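Local coordinates for CurD (Moorea producens 3L, PDB 5KP7), which belongs to the HMG-CoA synthase family, probably catalyses an HMG-CoA synthase-type condensation, and binds a 4'-phosphopantetheine group in its pocket, at residues P75-V80 and M115-I119; E99-S105 and N128-L134; Y118-Y122 and F436-W442. The protein carries 3 engineered substitutions. All coordinates share one frame; numbering follows the deposited sequence.

Contact 1 (P75-V80 and M115-I119); sequences PVSYAV and MSTYI
V76 places CG1 opposite its backbone N (chi1 173°), which turns both of its methyls onto the helix at 115-119. V76 CG1 lies 3.6 Å from Y118 CB, and V76 CG2 lies 3.7 Å from M115 CG. M115 reaches across by a different route. Its chain runs straight to SD and then bends at the last torsion (chi3 -73°). M115 SD comes to rest 3.6 Å from P75 CB, and the terminal CE turns alongside the same proline carbon. The thioether thus bridges P75 and the CG2 methyl of V76. One turn further on, I119 packs against both A79 and V80. I119 CD1 touches the methyl of A79, CB, at 3.6 Å, while I119 CG1 sits 4.1 Å from V80 CG2. The side chains of V80 and I119 run antiparallel alongside one another. The axes of the segments 75-80 and 115-119 approach to 9.6 Å and cross at -49°. Helix 115-123 is the connection of a beta-alpha-beta crossover in the N-terminal HMG-CoA synthase family region, part of the thiolase-like fold. Helix 75-89 packs beside it. Both helices rest on the central mixed sheet: A79 and I119 each touch I165 of strand 161-168. All touching residues are buried and the contact is wholly apolar. Polar groups look elsewhere. The Y118 ring runs on past V76 toward strand 437-442, where R438 N bonds its hydroxyl.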
# COMPACT_ATOMS: atom_id res chain seq x y z
N PRO A 75 -14.46 -0.35 -7.09
CA PRO A 75 -13.26 -1.15 -7.30
C PRO A 75 -13.24 -1.91 -8.61
O PRO A 75 -12.18 -2.17 -9.13
CB PRO A 75 -13.22 -2.07 -6.08
CG PRO A 75 -13.93 -1.29 -5.04
CD PRO A 75 -15.06 -0.61 -5.76
N VAL A 76 -14.41 -2.25 -9.16
CA VAL A 76 -14.49 -2.89 -10.47
C VAL A 76 -14.03 -1.94 -11.56
O VAL A 76 -13.22 -2.29 -12.41
CB VAL A 76 -15.94 -3.39 -10.77
CG1 VAL A 76 -16.07 -3.90 -12.21
CG2 VAL A 76 -16.35 -4.49 -9.79
N SER A 77 -14.59 -0.73 -11.59
CA SER A 77 -14.21 0.23 -12.61
C SER A 77 -12.73 0.61 -12.49
O SER A 77 -12.05 0.70 -13.52
CB SER A 77 -15.16 1.44 -12.62
OG SER A 77 -14.95 2.34 -11.56
N TYR A 78 -12.22 0.74 -11.26
CA TYR A 78 -10.81 0.99 -11.07
C TYR A 78 -9.99 -0.16 -11.67
O TYR A 78 -8.99 0.07 -12.37
CB TYR A 78 -10.49 1.16 -9.57
CG TYR A 78 -10.41 2.59 -9.11
CD1 TYR A 78 -11.53 3.42 -9.10
CD2 TYR A 78 -9.20 3.13 -8.67
CE1 TYR A 78 -11.43 4.74 -8.66
CE2 TYR A 78 -9.11 4.44 -8.24
CZ TYR A 78 -10.21 5.23 -8.20
OH TYR A 78 -10.05 6.55 -7.78
N ALA A 79 -10.39 -1.39 -11.36
CA ALA A 79 -9.70 -2.58 -11.84
C ALA A 79 -9.68 -2.69 -13.35
O ALA A 79 -8.63 -3.00 -13.95
CB ALA A 79 -10.32 -3.84 -11.25
N VAL A 80 -10.83 -2.46 -13.99
CA VAL A 80 -10.91 -2.52 -15.44
C VAL A 80 -10.03 -1.44 -16.08
O VAL A 80 -9.33 -1.70 -17.06
CB VAL A 80 -12.38 -2.45 -15.92
CG1 VAL A 80 -12.45 -2.27 -17.44
CG2 VAL A 80 -13.15 -3.70 -15.46
N MET A 115 -15.44 -9.82 -7.72
CA MET A 115 -15.36 -8.73 -8.71
C MET A 115 -14.77 -9.23 -10.03
O MET A 115 -14.97 -8.61 -11.08
CB MET A 115 -14.57 -7.56 -8.13
CG MET A 115 -15.40 -6.90 -7.09
SD MET A 115 -14.71 -5.38 -6.35
CE MET A 115 -13.42 -6.06 -5.32
N SER A 116 -14.08 -10.37 -9.98
CA SER A 116 -13.49 -10.96 -11.17
C SER A 116 -14.52 -11.22 -12.28
O SER A 116 -14.17 -11.16 -13.45
CB SER A 116 -12.76 -12.24 -10.80
OG SER A 116 -11.71 -11.93 -9.87
N THR A 117 -15.75 -11.56 -11.90
CA THR A 117 -16.81 -11.81 -12.90
C THR A 117 -17.13 -10.58 -13.76
O THR A 117 -17.13 -10.64 -14.99
CB THR A 117 -18.09 -12.33 -12.23
OG1 THR A 117 -18.56 -11.40 -11.24
CG2 THR A 117 -17.81 -13.65 -11.50
N TYR A 118 -17.30 -9.43 -13.13
CA TYR A 118 -17.49 -8.16 -13.85
C TYR A 118 -16.27 -7.79 -14.66
O TYR A 118 -16.38 -7.34 -15.78
CB TYR A 118 -17.78 -7.03 -12.87
CG TYR A 118 -19.15 -7.06 -12.24
CD1 TYR A 118 -20.28 -6.77 -12.99
CD2 TYR A 118 -19.31 -7.21 -10.88
CE1 TYR A 118 -21.54 -6.74 -12.41
CE2 TYR A 118 -20.57 -7.18 -10.29
CZ TYR A 118 -21.69 -6.94 -11.08
OH TYR A 118 -22.94 -6.90 -10.49
N ILE A 119 -15.09 -8.00 -14.09
CA ILE A 119 -13.84 -7.67 -14.77
C ILE A 119 -13.69 -8.50 -16.05
O ILE A 119 -13.40 -7.97 -17.13
CB ILE A 119 -12.65 -7.81 -13.81
CG1 ILE A 119 -12.70 -6.71 -12.73
CG2 ILE A 119 -11.33 -7.74 -14.56
CD1 ILE A 119 -11.94 -7.04 -11.46

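Contact 2 (E99-S105 and N128-L134); sequences EMVITCS and NCRMFEL
M100 and I102 meet R130, F132 and L134 along two neighbouring parallel strands, 99-104 and 130-134. Six backbone hydrogen bonds zip the pair. The shortest runs from L134 N to T103 O at 2.8 Å; the last, from S105 N to L134 O, is longer at 3.2 Å. R130 N approaches E99 O from above the carbonyl plane, 49° out of it. CA-H...O contacts add to the ladder, among them M100 CA to R130 O at 3.2 Å.

Apolar contacts differ on the two faces. On one, F132 takes the tight position between backbone N and carbonyl carbon (chi1 54°), which brings its ring toward the M100 and I102 side chains of the neighbouring strand. I102 runs alongside the ring, with I102 CD1 3.7 Å from F132 CZ. M100 SD sits 3.9 Å from F132 CZ, an oblique Met-aromatic contact. With an alanine at I102, the F132 ring would probably lose the CG1 and CD1 contacts along one side and be held less firmly, with M100 SD left beside it. On the other face, V101 CG2 packs 3.7 Å from C129 SG.

Two waters serve the polar ends. One donates to E99 O and weakly accepts from R130 NH1. The other donates to S105 O and, at 2.6 Å, to E133 OE1.

These are the two strands of a beta-alpha-beta crossover, and 130-134 is the outermost strand within the chain. E133 OE2 bonds to M115 N, and T103 OG1 to S116 OG. The strand pairing therefore rests on backbone bonds. T103 and E133 tie it to helix 115-123, while M100, I102 and L134 turn the other way and touch helix 140-154.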
# COMPACT_ATOMS: atom_id res chain seq x y z
N GLU A 99 -6.36 -17.58 -18.28
CA GLU A 99 -7.27 -18.57 -17.72
C GLU A 99 -7.46 -18.47 -16.20
O GLU A 99 -8.04 -19.36 -15.61
CB GLU A 99 -6.80 -19.98 -18.09
CG GLU A 99 -6.80 -20.17 -19.61
CD GLU A 99 -6.87 -21.61 -20.06
OE1 GLU A 99 -6.74 -22.54 -19.23
OE2 GLU A 99 -7.03 -21.81 -21.30
N MET A 100 -6.98 -17.39 -15.60
CA MET A 100 -7.26 -17.11 -14.20
C MET A 100 -7.29 -15.61 -14.01
O MET A 100 -6.38 -14.91 -14.51
CB MET A 100 -6.22 -17.75 -13.28
CG MET A 100 -6.54 -17.56 -11.81
SD MET A 100 -5.57 -18.59 -10.67
CE MET A 100 -3.97 -17.98 -10.86
N VAL A 101 -8.33 -15.12 -13.33
CA VAL A 101 -8.44 -13.72 -12.94
C VAL A 101 -8.61 -13.70 -11.42
O VAL A 101 -9.58 -14.26 -10.90
CB VAL A 101 -9.65 -13.03 -13.61
CG1 VAL A 101 -9.82 -11.63 -13.07
CG2 VAL A 101 -9.50 -12.99 -15.12
N ILE A 102 -7.64 -13.12 -10.72
CA ILE A 102 -7.69 -12.97 -9.27
C ILE A 102 -7.82 -11.49 -8.95
O ILE A 102 -6.93 -10.69 -9.31
CB ILE A 102 -6.45 -13.51 -8.56
CG1 ILE A 102 -6.19 -14.98 -8.98
CG2 ILE A 102 -6.66 -13.41 -7.06
CD1 ILE A 102 -5.00 -15.62 -8.27
N THR A 103 -8.91 -11.11 -8.30
CA THR A 103 -9.06 -9.75 -7.81
C THR A 103 -8.67 -9.72 -6.35
O THR A 103 -9.13 -10.56 -5.57
CB THR A 103 -10.50 -9.26 -8.01
OG1 THR A 103 -10.82 -9.33 -9.41
CG2 THR A 103 -10.64 -7.83 -7.57
N CYS A 104 -7.81 -8.80 -5.98
CA CYS A 104 -7.24 -8.71 -4.63
C CYS A 104 -7.71 -7.43 -4.03
O CYS A 104 -7.44 -6.34 -4.59
CB CYS A 104 -5.71 -8.75 -4.72
SG CYS A 104 -5.11 -10.25 -5.55
N SER A 105 -8.47 -7.49 -2.95
CA SER A 105 -9.17 -6.29 -2.49
C SER A 105 -9.61 -6.44 -1.02
O SER A 105 -9.82 -7.58 -0.56
CB SER A 105 -10.40 -6.01 -3.39
OG SER A 105 -10.97 -4.74 -3.08
N ASN A 128 -13.50 -19.75 -20.40
CA ASN A 128 -12.69 -20.83 -19.80
C ASN A 128 -11.62 -20.19 -18.93
O ASN A 128 -10.43 -20.15 -19.27
CB ASN A 128 -12.10 -21.74 -20.89
CG ASN A 128 -13.16 -22.44 -21.70
OD1 ASN A 128 -13.22 -22.29 -22.93
ND2 ASN A 128 -13.96 -23.26 -21.05
N CYS A 129 -12.07 -19.71 -17.77
CA CYS A 129 -11.24 -18.88 -16.90
C CYS A 129 -11.69 -19.08 -15.45
O CYS A 129 -12.87 -18.85 -15.15
CB CYS A 129 -11.46 -17.41 -17.28
SG CYS A 129 -10.28 -16.28 -16.53
N ARG A 130 -10.77 -19.44 -14.57
CA ARG A 130 -11.05 -19.45 -13.14
C ARG A 130 -11.12 -18.02 -12.63
O ARG A 130 -10.24 -17.22 -12.98
CB ARG A 130 -9.93 -20.18 -12.40
CG ARG A 130 -9.76 -21.64 -12.74
CD ARG A 130 -8.76 -22.24 -11.78
NE ARG A 130 -8.62 -23.69 -11.88
CZ ARG A 130 -7.47 -24.36 -12.11
NH1 ARG A 130 -6.33 -23.73 -12.39
NH2 ARG A 130 -7.47 -25.68 -12.08
N MET A 131 -12.10 -17.70 -11.79
CA MET A 131 -12.33 -16.34 -11.32
C MET A 131 -12.62 -16.36 -9.83
O MET A 131 -13.48 -17.12 -9.38
CB MET A 131 -13.52 -15.73 -12.06
CG MET A 131 -13.23 -15.42 -13.50
SD MET A 131 -14.64 -14.71 -14.37
CE MET A 131 -15.64 -16.18 -14.57
N PHE A 132 -11.89 -15.56 -9.06
CA PHE A 132 -12.15 -15.45 -7.63
C PHE A 132 -11.51 -14.19 -7.07
O PHE A 132 -10.76 -13.49 -7.78
CB PHE A 132 -11.74 -16.73 -6.85
CG PHE A 132 -10.34 -17.16 -7.08
CD1 PHE A 132 -9.33 -16.69 -6.27
CD2 PHE A 132 -10.04 -18.05 -8.09
CE1 PHE A 132 -8.01 -17.08 -6.48
CE2 PHE A 132 -8.72 -18.45 -8.31
CZ PHE A 132 -7.71 -17.97 -7.49
N GLU A 133 -11.83 -13.91 -5.81
CA GLU A 133 -11.36 -12.71 -5.09
C GLU A 133 -10.63 -13.14 -3.82
O GLU A 133 -11.08 -14.05 -3.13
CB GLU A 133 -12.56 -11.82 -4.79
CG GLU A 133 -12.27 -10.44 -4.25
CD GLU A 133 -13.52 -9.58 -4.12
OE1 GLU A 133 -13.64 -8.94 -3.07
OE2 GLU A 133 -14.38 -9.55 -5.06
N LEU A 134 -9.55 -12.44 -3.50
CA LEU A 134 -8.66 -12.82 -2.45
C LEU A 134 -8.54 -11.68 -1.43
O LEU A 134 -8.36 -10.52 -1.84
CB LEU A 134 -7.30 -13.14 -3.08
CG LEU A 134 -6.31 -13.83 -2.17
CD1 LEU A 134 -5.34 -14.65 -3.01
CD2 LEU A 134 -5.56 -12.83 -1.31
O HOH W 1 -6.43 -21.55 -14.56
O HOH W 2 -12.16 -9.00 -0.88

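Contact 3 (Y118-Y122 and F436-W442); sequences YIQEY and FHRKYEW. With SO4 (sulfate ion), chain C.
Y440 packs its ring edge on the face of Y122 where helix 115-123 passes strand 437-442. The CA-CB bond of Y122 points toward the strand, and chi1 (-76°) keeps CG beside the backbone N. The ring reaches across to the strand. At its rim, CD2 faces the W442 indole nitrogen near the ring plane. Y122 CE1 lies 3.7 Å from Y440 CD1, and Y122 CE2 lies 3.6 Å from Y440 O. Y122 CZ is 3.7 Å from Y440 CB, which stands over the face in a CH-pi contact. At the tip, Y122 OH accepts a hydrogen bond from Y440 N at 3.1 Å (N-H...O 162°). A water also meets Y122 OH, its oxygen 2.6 Å away, and donates to R438 O.

The planes of the Y122 and Y440 rings stand at 79°. Y440 also turns an edge to the face of Y118, so the three tyrosines form an aromatic cluster. Y118 repeats the pattern one helical turn earlier. The bond from R438 N to Y118 OH is 3.0 Å long, and a water that also bonds Y118 OH donates to F436 O. D74 holds the far ends of the strand side chains: its OD2 makes a salt bridge with R438 NH1 and a hydrogen bond with Y440 OH. K439 NZ donates to H437 ND1 at 3.0 Å and to sulfate O3 at 2.7 Å. The sulfate probably came from the crystallisation liquor, and K434 NZ binds it too.

Strand 437-442 is outermost in its three-stranded sheet within this chain. K439 and E441 pair with strand 428-434, while R438 and Y440 turn their amides to the tyrosines. Two hydroxyls and their waters probably satisfy backbone groups at this strand edge.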
# COMPACT_ATOMS: atom_id res chain seq x y z
N TYR A 118 -17.30 -9.43 -13.13
CA TYR A 118 -17.49 -8.16 -13.85
C TYR A 118 -16.27 -7.79 -14.66
O TYR A 118 -16.38 -7.34 -15.78
CB TYR A 118 -17.78 -7.03 -12.87
CG TYR A 118 -19.15 -7.06 -12.24
CD1 TYR A 118 -20.28 -6.77 -12.99
CD2 TYR A 118 -19.31 -7.21 -10.88
CE1 TYR A 118 -21.54 -6.74 -12.41
CE2 TYR A 118 -20.57 -7.18 -10.29
CZ TYR A 118 -21.69 -6.94 -11.08
OH TYR A 118 -22.94 -6.90 -10.49
N ILE A 119 -15.09 -8.00 -14.09
CA ILE A 119 -13.84 -7.67 -14.77
C ILE A 119 -13.69 -8.50 -16.05
O ILE A 119 -13.40 -7.97 -17.13
CB ILE A 119 -12.65 -7.81 -13.81
CG1 ILE A 119 -12.70 -6.71 -12.73
CG2 ILE A 119 -11.33 -7.74 -14.56
CD1 ILE A 119 -11.94 -7.04 -11.46
N GLN A 120 -13.94 -9.80 -15.95
CA GLN A 120 -13.93 -10.66 -17.13
C GLN A 120 -14.90 -10.18 -18.22
O GLN A 120 -14.54 -10.16 -19.41
CB GLN A 120 -14.26 -12.09 -16.70
CG GLN A 120 -14.36 -13.12 -17.83
CD GLN A 120 -15.53 -14.07 -17.64
OE1 GLN A 120 -16.57 -13.71 -17.07
NE2 GLN A 120 -15.34 -15.31 -18.05
N GLU A 121 -16.10 -9.83 -17.81
CA GLU A 121 -17.15 -9.36 -18.73
C GLU A 121 -16.70 -8.13 -19.52
O GLU A 121 -16.76 -8.09 -20.76
CB GLU A 121 -18.42 -9.04 -17.95
CG GLU A 121 -19.58 -8.47 -18.76
CD GLU A 121 -20.15 -9.42 -19.78
OE1 GLU A 121 -20.04 -10.66 -19.61
OE2 GLU A 121 -20.74 -8.94 -20.77
N TYR A 122 -16.25 -7.13 -18.80
CA TYR A 122 -15.93 -5.85 -19.44
C TYR A 122 -14.60 -5.85 -20.16
O TYR A 122 -14.40 -5.05 -21.06
CB TYR A 122 -16.07 -4.71 -18.43
CG TYR A 122 -17.52 -4.39 -18.20
CD1 TYR A 122 -18.25 -5.04 -17.21
CD2 TYR A 122 -18.16 -3.40 -18.94
CE1 TYR A 122 -19.61 -4.78 -16.99
CE2 TYR A 122 -19.51 -3.12 -18.72
CZ TYR A 122 -20.23 -3.80 -17.75
OH TYR A 122 -21.58 -3.50 -17.52
N PHE A 436 -29.28 -4.80 -7.39
CA PHE A 436 -27.92 -5.25 -7.02
C PHE A 436 -26.97 -5.50 -8.17
O PHE A 436 -25.76 -5.69 -7.92
CB PHE A 436 -27.96 -6.49 -6.11
CG PHE A 436 -28.80 -6.33 -4.89
CD1 PHE A 436 -28.45 -5.43 -3.90
CD2 PHE A 436 -29.93 -7.11 -4.70
CE1 PHE A 436 -29.21 -5.32 -2.76
CE2 PHE A 436 -30.68 -7.02 -3.54
CZ PHE A 436 -30.33 -6.11 -2.57
N HIS A 437 -27.43 -5.47 -9.42
CA HIS A 437 -26.57 -5.70 -10.58
C HIS A 437 -25.88 -4.41 -10.96
O HIS A 437 -26.56 -3.40 -11.23
CB HIS A 437 -27.38 -6.20 -11.77
CG HIS A 437 -26.54 -6.71 -12.91
ND1 HIS A 437 -27.00 -6.72 -14.21
CD2 HIS A 437 -25.32 -7.29 -12.94
CE1 HIS A 437 -26.08 -7.26 -15.00
NE2 HIS A 437 -25.06 -7.62 -14.25
N ARG A 438 -24.55 -4.41 -10.94
CA ARG A 438 -23.80 -3.20 -11.28
C ARG A 438 -23.65 -3.10 -12.79
O ARG A 438 -23.31 -4.09 -13.45
CB ARG A 438 -22.44 -3.17 -10.58
CG ARG A 438 -22.59 -3.25 -9.09
CD ARG A 438 -21.43 -2.63 -8.32
NE ARG A 438 -21.77 -2.60 -6.89
CZ ARG A 438 -21.25 -1.78 -6.00
NH1 ARG A 438 -20.33 -0.89 -6.34
NH2 ARG A 438 -21.68 -1.85 -4.74
N LYS A 439 -23.94 -1.92 -13.31
CA LYS A 439 -23.86 -1.65 -14.75
C LYS A 439 -22.79 -0.61 -14.95
O LYS A 439 -22.81 0.44 -14.29
CB LYS A 439 -25.17 -1.12 -15.27
CG LYS A 439 -26.40 -1.78 -14.69
CD LYS A 439 -26.73 -3.18 -15.13
CE LYS A 439 -28.16 -3.50 -14.60
NZ LYS A 439 -29.00 -4.68 -15.05
N TYR A 440 -21.90 -0.88 -15.91
CA TYR A 440 -20.78 -0.01 -16.22
C TYR A 440 -20.85 0.50 -17.65
O TYR A 440 -21.53 -0.10 -18.51
CB TYR A 440 -19.44 -0.72 -15.94
CG TYR A 440 -19.33 -1.22 -14.53
CD1 TYR A 440 -19.85 -2.44 -14.16
CD2 TYR A 440 -18.74 -0.42 -13.50
CE1 TYR A 440 -19.77 -2.89 -12.85
CE2 TYR A 440 -18.66 -0.86 -12.19
CZ TYR A 440 -19.18 -2.09 -11.86
OH TYR A 440 -19.13 -2.52 -10.56
N GLU A 441 -20.16 1.61 -17.90
CA GLU A 441 -20.20 2.28 -19.22
C GLU A 441 -18.80 2.78 -19.56
O GLU A 441 -18.11 3.32 -18.71
CB GLU A 441 -21.17 3.48 -19.16
CG GLU A 441 -21.38 4.21 -20.45
CD GLU A 441 -22.45 5.30 -20.40
OE1 GLU A 441 -23.03 5.59 -19.32
OE2 GLU A 441 -22.67 5.89 -21.46
N TRP A 442 -18.44 2.65 -20.84
CA TRP A 442 -17.23 3.24 -21.38
C TRP A 442 -17.56 4.66 -21.79
O TRP A 442 -18.48 4.89 -22.58
CB TRP A 442 -16.76 2.43 -22.58
CG TRP A 442 -16.35 1.04 -22.26
CD1 TRP A 442 -17.06 -0.10 -22.52
CD2 TRP A 442 -15.13 0.62 -21.67
NE1 TRP A 442 -16.36 -1.19 -22.10
CE2 TRP A 442 -15.17 -0.79 -21.58
CE3 TRP A 442 -14.00 1.29 -21.18
CZ2 TRP A 442 -14.12 -1.53 -21.05
CZ3 TRP A 442 -12.96 0.55 -20.66
CH2 TRP A 442 -13.04 -0.86 -20.59
S SO4 C . -30.83 -4.34 -18.05
O1 SO4 C . -31.08 -4.64 -19.48
O2 SO4 C . -32.07 -4.58 -17.28
O3 SO4 C . -29.75 -5.22 -17.56
O4 SO4 C . -30.42 -2.93 -17.91
O HOH W 3 -23.50 -7.47 -8.04
O HOH W 4 -22.95 -5.06 -15.92
O HOH W 5 -17.13 -3.99 -22.66

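How the contacts relate
Helix 115-123 takes part in contacts 1 and 3 and links the two strands of contact 2. Contacts 1 and 3 share Y118 and I119, and their centres are about 7 Å apart. Strand 437-442 also packs on helix 75-89 directly: Y440 OH lies 3.3 Å from V76 CB, and W442 CH2 lies 3.5 Å from V80 CG1. Contact 2 lies on the sheet side, its centre about 10 Å from that of contact 1. S116 OG connects the two, 2.8 Å from both F132 O and T103 OG1. The centres of contacts 2 and 3 are about 15 Å apart. Contacts 1 and 3 lie away from the phosphopantetheine site. Contact 2 comes nearer, with the S105 side chain about 12 Å from that of N320 in the pocket.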